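CS1 fimbrial subunit A (Escherichia coli, PDB 4HJI) forms the major shaft subunit of the CS1 pilus, a polar filament with which enterotoxigenic bacteria colonize the epithelium of host organs. Local coordinates at residues Lys97-Thr101 against Thr102-Ile106; Thr134-Gly138 against Gly139-Ala143. One frame throughout, in Å; residues are numbered along the deposited sequence.

Contact 1: Lys97-Thr101 against Thr102-Ile106; sequences KPLST and TGITI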
loop_
_atom_site.group_PDB
_atom_site.type_symbol
_atom_site.label_atom_id
_atom_site.label_comp_id
_atom_site.label_asym_id
_atom_site.label_seq_id
_atom_site.Cartn_x
_atom_site.Cartn_y
_atom_site.Cartn_z
ATOM N N LYS A 97 10.632 -0.114 -2.776
ATOM C CA LYS A 97 11.079 0.459 -1.503
ATOM C C LYS A 97 10.013 0.205 -0.410
ATOM O O LYS A 97 8.826 0.350 -0.658
ATOM C CB LYS A 97 11.291 1.965 -1.680
ATOM C CG LYS A 97 12.362 2.322 -2.703
ATOM C CD LYS A 97 11.886 3.336 -3.738
ATOM C CE LYS A 97 12.838 3.421 -4.935
ATOM N NZ LYS A 97 12.056 3.488 -6.222
ATOM N N PRO A 98 10.435 -0.173 0.809
ATOM C CA PRO A 98 9.483 -0.342 1.903
ATOM C C PRO A 98 8.983 1.019 2.367
ATOM O O PRO A 98 9.764 1.978 2.436
ATOM C CB PRO A 98 10.320 -1.031 2.999
ATOM C CG PRO A 98 11.687 -0.602 2.718
ATOM C CD PRO A 98 11.801 -0.520 1.226
ATOM N N LEU A 99 7.687 1.102 2.632
ATOM C CA LEU A 99 7.089 2.309 3.159
ATOM C C LEU A 99 7.018 2.245 4.685
ATOM O O LEU A 99 7.083 1.181 5.297
ATOM C CB LEU A 99 5.684 2.473 2.593
ATOM C CG LEU A 99 5.526 2.574 1.067
ATOM C CD1 LEU A 99 4.059 2.762 0.701
ATOM C CD2 LEU A 99 6.390 3.673 0.469
ATOM N N SER A 100 6.933 3.419 5.297
ATOM C CA SER A 100 6.760 3.552 6.741
ATOM C C SER A 100 6.042 4.887 6.978
ATOM O O SER A 100 5.683 5.574 6.021
ATOM C CB SER A 100 8.108 3.540 7.445
ATOM O OG SER A 100 8.860 4.680 7.092
ATOM N N THR A 101 5.944 5.293 8.243
ATOM C CA THR A 101 5.341 6.585 8.575
ATOM C C THR A 101 6.316 7.734 8.270
ATOM O O THR A 101 5.948 8.894 8.371
ATOM C CB THR A 101 4.873 6.647 10.045
ATOM O OG1 THR A 101 5.930 6.226 10.934
ATOM C CG2 THR A 101 3.646 5.779 10.254
ATOM N N THR A 102 7.567 7.420 7.923
ATOM C CA THR A 102 8.485 8.412 7.425
ATOM C C THR A 102 8.469 8.428 5.924
ATOM O O THR A 102 8.661 7.382 5.283
ATOM C CB THR A 102 9.930 8.083 7.855
ATOM O OG1 THR A 102 9.973 7.901 9.267
ATOM C CG2 THR A 102 10.882 9.188 7.454
ATOM N N GLY A 103 8.258 9.607 5.352
ATOM C CA GLY A 103 8.157 9.719 3.907
ATOM C C GLY A 103 9.439 9.335 3.212
ATOM O O GLY A 103 10.535 9.611 3.720
ATOM N N ILE A 104 9.292 8.658 2.074
ATOM C CA ILE A 104 10.394 8.457 1.151
ATOM C C ILE A 104 10.090 9.164 -0.166
ATOM O O ILE A 104 8.935 9.242 -0.595
ATOM C CB ILE A 104 10.728 6.959 0.937
ATOM C CG1 ILE A 104 9.674 6.207 0.124
ATOM C CG2 ILE A 104 10.940 6.267 2.278
ATOM C CD1 ILE A 104 10.153 4.829 -0.284
ATOM N N THR A 105 11.137 9.694 -0.787
ATOM C CA THR A 105 11.010 10.373 -2.058
ATOM C C THR A 105 11.421 9.433 -3.174
ATOM O O THR A 105 12.465 8.775 -3.105
ATOM C CB THR A 105 11.856 11.650 -2.127
ATOM O OG1 THR A 105 11.431 12.559 -1.105
ATOM C CG2 THR A 105 11.695 12.316 -3.491
ATOM N N ILE A 106 10.589 9.364 -4.202
ATOM C CA ILE A 106 10.914 8.643 -5.421
ATOM C C ILE A 106 11.180 9.696 -6.496
ATOM O O ILE A 106 10.266 10.433 -6.871
ATOM C CB ILE A 106 9.763 7.699 -5.794
ATOM C CG1 ILE A 106 9.636 6.628 -4.698
ATOM C CG2 ILE A 106 9.989 7.051 -7.156
ATOM C CD1 ILE A 106 8.224 6.239 -4.415
HETATM O O HOH W 1 7.621 5.701 3.427
#
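Lys97 lays the aliphatic part of its side chain over Ile104 and Ile106, with its CB pressed to 3.4 Å from Ile104 CD1, tighter than usual for two carbons. A lysine suits this edge because its methylenes pack on isoleucine while NZ reaches on to a salt bridge with Asp110. Pro98 contributes its backbone: Pro98 O lies 4.0 Å from Ile104 CD1. Leu99 is buried and sends CD2 to 4.0 Å from Ile104 CD1, the two side chains crossing at about a right angle. In Ser100, OG sits between the backbone N and the carbonyl carbon (chi1 66°), where it accepts a hydrogen bond from Thr102 N at 3.1 Å, bent to 149° at the hydrogen. Water 1 braces the same corner, accepting from Ser100 N at 3.0 Å and lying 2.7 Å from Thr102 O, to which it probably donates. An alanine in place of Ser100 would remove OG and is likely to leave the Thr102 amide without its side-chain acceptor. Thr101 then takes the chain round. Together these contacts shape the loop that leads from strand 97-98, paired with 87-94, to strand 104-106, paired with 68-80, in the immunoglobulin-like beta-sandwich of chaperone-usher pilins.

Contact 2: Thr134-Gly138 against Gly139-Ala143; sequences TRVTG and GALTA
Val136 and Leu141 face each other across a loop whose backbone reverses at Gly138 and Gly139, bringing their CA atoms to 6.5 Å. Both glycines suit the bend: Gly138 has a positive phi (84°), which favours a residue without a side chain, and at Gly139 (phi 154°) a CB would collide with the carbonyl O of Gly138. The contact between the two limbs is apolar. Val136 points toward the returning chain, and with CG1 anti to the backbone N (chi1 -171°) its two methyls divide the work. Val136 CG2 meets Leu141 CG at 3.6 Å and Leu141 CD1 at 4.0 Å, while Val136 CG1 lies 4.1 Å from Gly139 O, against the backbone. The leucine starts off to one side and bends back through its CG, so its branch point and one methyl meet the valine obliquely. A branched valine suits the place because it offers one methyl to the leucine and another to the backbone. Around this pair, Val136 also rests on Leu86 and Ile88, and Leu141 on Ala133. Thr134 and Arg135, which turn away from the returning limb, are tied to Asp132 by a hydrogen bond and a salt bridge respectively. The loop joins strand 119-131 to strand 144-156, and Thr137 fastens it to the start of strand 87-94 through a backbone hydrogen bond with Gln87.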
loop_
_atom_site.group_PDB
_atom_site.type_symbol
_atom_site.label_atom_id
_atom_site.label_comp_id
_atom_site.label_asym_id
_atom_site.label_seq_id
_atom_site.Cartn_x
_atom_site.Cartn_y
_atom_site.Cartn_z
ATOM N N THR A 134 4.074 -14.730 10.917
ATOM C CA THR A 134 5.143 -15.193 11.816
ATOM C C THR A 134 5.440 -14.215 12.965
ATOM O O THR A 134 6.149 -14.585 13.909
ATOM C CB THR A 134 6.457 -15.489 11.074
ATOM O OG1 THR A 134 7.102 -14.264 10.716
ATOM C CG2 THR A 134 6.202 -16.307 9.828
ATOM N N ARG A 135 4.924 -12.987 12.876
ATOM C CA ARG A 135 5.137 -11.962 13.911
ATOM C C ARG A 135 3.845 -11.463 14.585
ATOM O O ARG A 135 3.773 -10.316 15.016
ATOM C CB ARG A 135 5.931 -10.784 13.329
ATOM C CG ARG A 135 7.407 -11.106 13.132
ATOM C CD ARG A 135 8.202 -9.871 12.739
ATOM N NE ARG A 135 9.638 -10.132 12.614
ATOM C CZ ARG A 135 10.211 -10.773 11.596
ATOM N NH1 ARG A 135 9.482 -11.253 10.594
ATOM N NH2 ARG A 135 11.526 -10.949 11.589
ATOM N N VAL A 136 2.858 -12.343 14.715
ATOM C CA VAL A 136 1.633 -12.018 15.456
ATOM C C VAL A 136 1.957 -11.576 16.881
ATOM O O VAL A 136 2.865 -12.119 17.512
ATOM C CB VAL A 136 0.649 -13.207 15.513
ATOM C CG1 VAL A 136 -0.706 -12.784 16.089
ATOM C CG2 VAL A 136 0.464 -13.805 14.128
ATOM N N THR A 137 1.248 -10.557 17.362
ATOM C CA THR A 137 1.439 -10.015 18.713
ATOM C C THR A 137 0.121 -10.053 19.468
ATOM O O THR A 137 -0.941 -10.063 18.856
ATOM C CB THR A 137 1.892 -8.535 18.703
ATOM O OG1 THR A 137 0.792 -7.678 18.337
ATOM C CG2 THR A 137 3.042 -8.322 17.745
ATOM N N GLY A 138 0.214 -10.048 20.798
ATOM C CA GLY A 138 -0.956 -10.061 21.681
ATOM C C GLY A 138 -1.522 -11.448 21.941
ATOM O O GLY A 138 -2.568 -11.588 22.575
ATOM N N GLY A 139 -0.820 -12.474 21.466
ATOM C CA GLY A 139 -1.235 -13.863 21.635
ATOM C C GLY A 139 -0.656 -14.702 20.512
ATOM O O GLY A 139 0.201 -14.228 19.765
ATOM N N ALA A 140 -1.137 -15.938 20.386
ATOM C CA ALA A 140 -0.669 -16.862 19.352
ATOM C C ALA A 140 -1.554 -16.815 18.105
ATOM O O ALA A 140 -2.587 -16.148 18.082
ATOM C CB ALA A 140 -0.610 -18.278 19.906
ATOM N N LEU A 141 -1.141 -17.548 17.076
ATOM C CA LEU A 141 -1.828 -17.548 15.786
ATOM C C LEU A 141 -3.150 -18.300 15.888
ATOM O O LEU A 141 -3.160 -19.530 15.979
ATOM C CB LEU A 141 -0.951 -18.202 14.709
ATOM C CG LEU A 141 0.301 -17.441 14.248
ATOM C CD1 LEU A 141 1.418 -17.483 15.283
ATOM C CD2 LEU A 141 0.784 -17.977 12.904
ATOM N N THR A 142 -4.258 -17.558 15.879
ATOM C CA THR A 142 -5.587 -18.157 15.977
ATOM C C THR A 142 -6.311 -18.111 14.638
ATOM O O THR A 142 -6.196 -17.143 13.878
ATOM C CB THR A 142 -6.466 -17.473 17.049
ATOM O OG1 THR A 142 -6.712 -16.109 16.684
ATOM C CG2 THR A 142 -5.799 -17.516 18.413
ATOM N N ALA A 143 -7.063 -19.168 14.360
ATOM C CA ALA A 143 -7.928 -19.218 13.192
ATOM C C ALA A 143 -9.018 -18.158 13.285
ATOM O O ALA A 143 -9.463 -17.807 14.377
ATOM C CB ALA A 143 -8.553 -20.591 13.065
#

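Contact 1 and contact 2 are two separate turns of the chain, following one another in sequence, with centres about 27 Å apart and nearest atoms about 13 Å apart, so they do not touch. Strand 87-94 relates them: it pairs with strand 97-98 of contact 1, while its beginning packs against the loop of contact 2. Contact 1 lies nearer the middle of the molecule, its centre about 11 Å from the centre of the chain, and has buried residues; contact 2 is a surface contact, its centre about 22 Å from that point. Strand 68-80 gives a second link, pairing both with strand 104-106 of contact 1 and with strand 144-156, which follows contact 2.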